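Nodulation fucosyltransferase NodZ (Bradyrhizobium sp., PDB 2OCX) is a nodulation protein of the NodZ family and probably has the two-domain GT-B fold. Local coordinates at residues 300-305 / 312-317. Numbering follows the deposited sequence.
Sequences IIEFDL and TMIDNP
I300 and I314 exchange both of their backbone hydrogen bonds, and E302 and T312 do the same two residues along, a worked example of how an antiparallel hairpin satisfies its peptide groups in pairs. In the first pair, I300 N reaches I314 O at 2.9 Å with the donor tilted slightly from the carbonyl plane, while I314 N returns to I300 O in the plane of the I300 carbonyl. In the second, the bond from T312 N to E302 O is the shortest of the four, 2.8 Å, and runs almost straight along the carbonyl; E302 N to T312 O closes the ring at 3.1 Å. The intervening I301 and M313 form a non-hydrogen-bonded pair, yet two carbonyls gain a second, weaker partner there: M313 CA lies 3.3 Å from I300 O, and I301 CA 3.4 Å from T312 O.

Side chains fall on two faces. I301 and M313, a selenomethionine, share one. The other carries I300, E302, T312 and I314. There a chi1 of 71° tucks E302 CG in over its own backbone, alongside the T312 methyl, and the extended chain brings the carboxylate across I314 CD1, 3.8 Å from OE2, a van der Waals contact.

I301, whose N and O make no bond to 312-317, bonds instead to V280 and R282 of strand 279-283, so strand 299-303 is held on both sides. Beyond the hairpin, N316 ND2 is bound by the carbonyls of L295 and V297. Strand 311-315 closes an otherwise parallel sheet as its outermost, antiparallel strand, consistent with a Rossmann-like domain of a GT-B protein; helix 192-209 packs on I301 and M313 through K207, and R294 of helix 291-296 against I300 and I314.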
loop_
_atom_site.group_PDB
_atom_site.type_symbol
_atom_site.label_atom_id
_atom_site.label_comp_id
_atom_site.label_asym_id
_atom_site.label_seq_id
_atom_site.Cartn_x
_atom_site.Cartn_y
_atom_site.Cartn_z
ATOM N N ILE A 300 0.933 12.683 12.553
ATOM C CA ILE A 300 0.300 12.720 11.238
ATOM C C ILE A 300 -0.479 14.004 11.132
ATOM O O ILE A 300 -1.174 14.392 12.065
ATOM C CB ILE A 300 -0.650 11.489 11.018
ATOM C CG1 ILE A 300 0.174 10.184 10.937
ATOM C CG2 ILE A 300 -1.478 11.675 9.762
ATOM C CD1 ILE A 300 0.260 9.392 12.301
ATOM N N ILE A 301 -0.346 14.672 9.994
ATOM C CA ILE A 301 -1.136 15.872 9.714
ATOM C C ILE A 301 -1.943 15.722 8.448
ATOM O O ILE A 301 -1.447 15.269 7.414
ATOM C CB ILE A 301 -0.265 17.121 9.692
ATOM C CG1 ILE A 301 0.083 17.483 11.148
ATOM C CG2 ILE A 301 -0.991 18.276 9.012
ATOM C CD1 ILE A 301 1.241 18.440 11.307
ATOM N N GLU A 302 -3.230 16.053 8.552
ATOM C CA GLU A 302 -4.119 15.892 7.413
ATOM C C GLU A 302 -5.266 16.850 7.465
ATOM O O GLU A 302 -5.558 17.402 8.518
ATOM C CB GLU A 302 -4.618 14.463 7.317
ATOM C CG GLU A 302 -5.605 14.049 8.384
ATOM C CD GLU A 302 -5.636 12.526 8.612
ATOM O OE1 GLU A 302 -4.585 11.890 8.601
ATOM O OE2 GLU A 302 -6.714 11.973 8.793
ATOM N N PHE A 303 -5.891 17.077 6.319
ATOM C CA PHE A 303 -7.143 17.828 6.307
ATOM C C PHE A 303 -8.264 16.894 6.701
ATOM O O PHE A 303 -8.343 15.758 6.234
ATOM C CB PHE A 303 -7.402 18.522 4.974
ATOM C CG PHE A 303 -6.617 19.780 4.828
ATOM C CD1 PHE A 303 -7.116 20.980 5.305
ATOM C CD2 PHE A 303 -5.334 19.747 4.294
ATOM C CE1 PHE A 303 -6.363 22.121 5.218
ATOM C CE2 PHE A 303 -4.582 20.899 4.201
ATOM C CZ PHE A 303 -5.094 22.074 4.670
ATOM N N ASP A 304 -9.112 17.417 7.579
ATOM C CA ASP A 304 -10.163 16.672 8.241
ATOM C C ASP A 304 -11.305 16.369 7.240
ATOM O O ASP A 304 -11.887 17.291 6.662
ATOM C CB ASP A 304 -10.642 17.520 9.446
ATOM C CG ASP A 304 -11.595 16.781 10.378
ATOM O OD1 ASP A 304 -11.931 15.599 10.133
ATOM O OD2 ASP A 304 -12.021 17.396 11.376
ATOM N N LEU A 305 -11.588 15.078 7.019
ATOM C CA LEU A 305 -12.788 14.652 6.268
ATOM C C LEU A 305 -14.052 15.226 6.923
ATOM O O LEU A 305 -14.827 15.953 6.270
ATOM N N THR A 312 -5.872 18.816 10.899
ATOM C CA THR A 312 -5.886 18.149 12.171
ATOM C C THR A 312 -4.596 17.385 12.354
ATOM O O THR A 312 -3.907 17.044 11.394
ATOM C CB THR A 312 -7.137 17.259 12.349
ATOM O OG1 THR A 312 -7.314 16.992 13.746
ATOM C CG2 THR A 312 -7.035 15.947 11.559
HETATM N N MSE A 313 -4.255 17.155 13.606
HETATM C CA MSE A 313 -3.065 16.411 13.925
HETATM C C MSE A 313 -3.404 15.199 14.782
HETATM O O MSE A 313 -4.239 15.273 15.692
HETATM C CB MSE A 313 -2.064 17.285 14.636
HETATM C CG MSE A 313 -0.915 16.491 15.186
HETATM SE SE MSE A 313 0.599 17.583 15.155
HETATM C CE MSE A 313 0.311 18.590 16.868
ATOM N N ILE A 314 -2.746 14.089 14.465
ATOM C CA ILE A 314 -2.944 12.832 15.162
ATOM C C ILE A 314 -1.600 12.301 15.677
ATOM O O ILE A 314 -0.661 12.070 14.897
ATOM C CB ILE A 314 -3.603 11.776 14.233
ATOM C CG1 ILE A 314 -4.951 12.293 13.704
ATOM C CG2 ILE A 314 -3.778 10.420 14.960
ATOM C CD1 ILE A 314 -5.375 11.668 12.380
ATOM N N ASP A 315 -1.526 12.149 16.987
ATOM C CA ASP A 315 -0.432 11.458 17.615
ATOM C C ASP A 315 -0.702 9.968 17.628
ATOM O O ASP A 315 -1.832 9.537 17.794
ATOM C CB ASP A 315 -0.219 11.985 19.027
ATOM C CG ASP A 315 0.150 13.443 19.047
ATOM O OD1 ASP A 315 1.247 13.779 18.578
ATOM O OD2 ASP A 315 -0.592 14.329 19.504
ATOM N N ASN A 316 0.352 9.191 17.436
ATOM C CA ASN A 316 0.251 7.754 17.256
ATOM C C ASN A 316 0.304 7.037 18.592
ATOM O O ASN A 316 1.358 6.957 19.206
ATOM C CB ASN A 316 1.421 7.283 16.409
ATOM C CG ASN A 316 1.193 5.936 15.805
ATOM O OD1 ASN A 316 0.310 5.206 16.216
ATOM N ND2 ASN A 316 1.994 5.594 14.817
ATOM N N PRO A 317 -0.838 6.519 19.034
ATOM C CA PRO A 317 -1.761 5.815 18.139
ATOM C C PRO A 317 -2.690 6.782 17.411
ATOM O O PRO A 317 -3.714 6.343 16.885
ATOM C CB PRO A 317 -2.566 4.935 19.097
ATOM C CG PRO A 317 -1.643 4.689 20.237
ATOM C CD PRO A 317 -0.836 5.947 20.392
#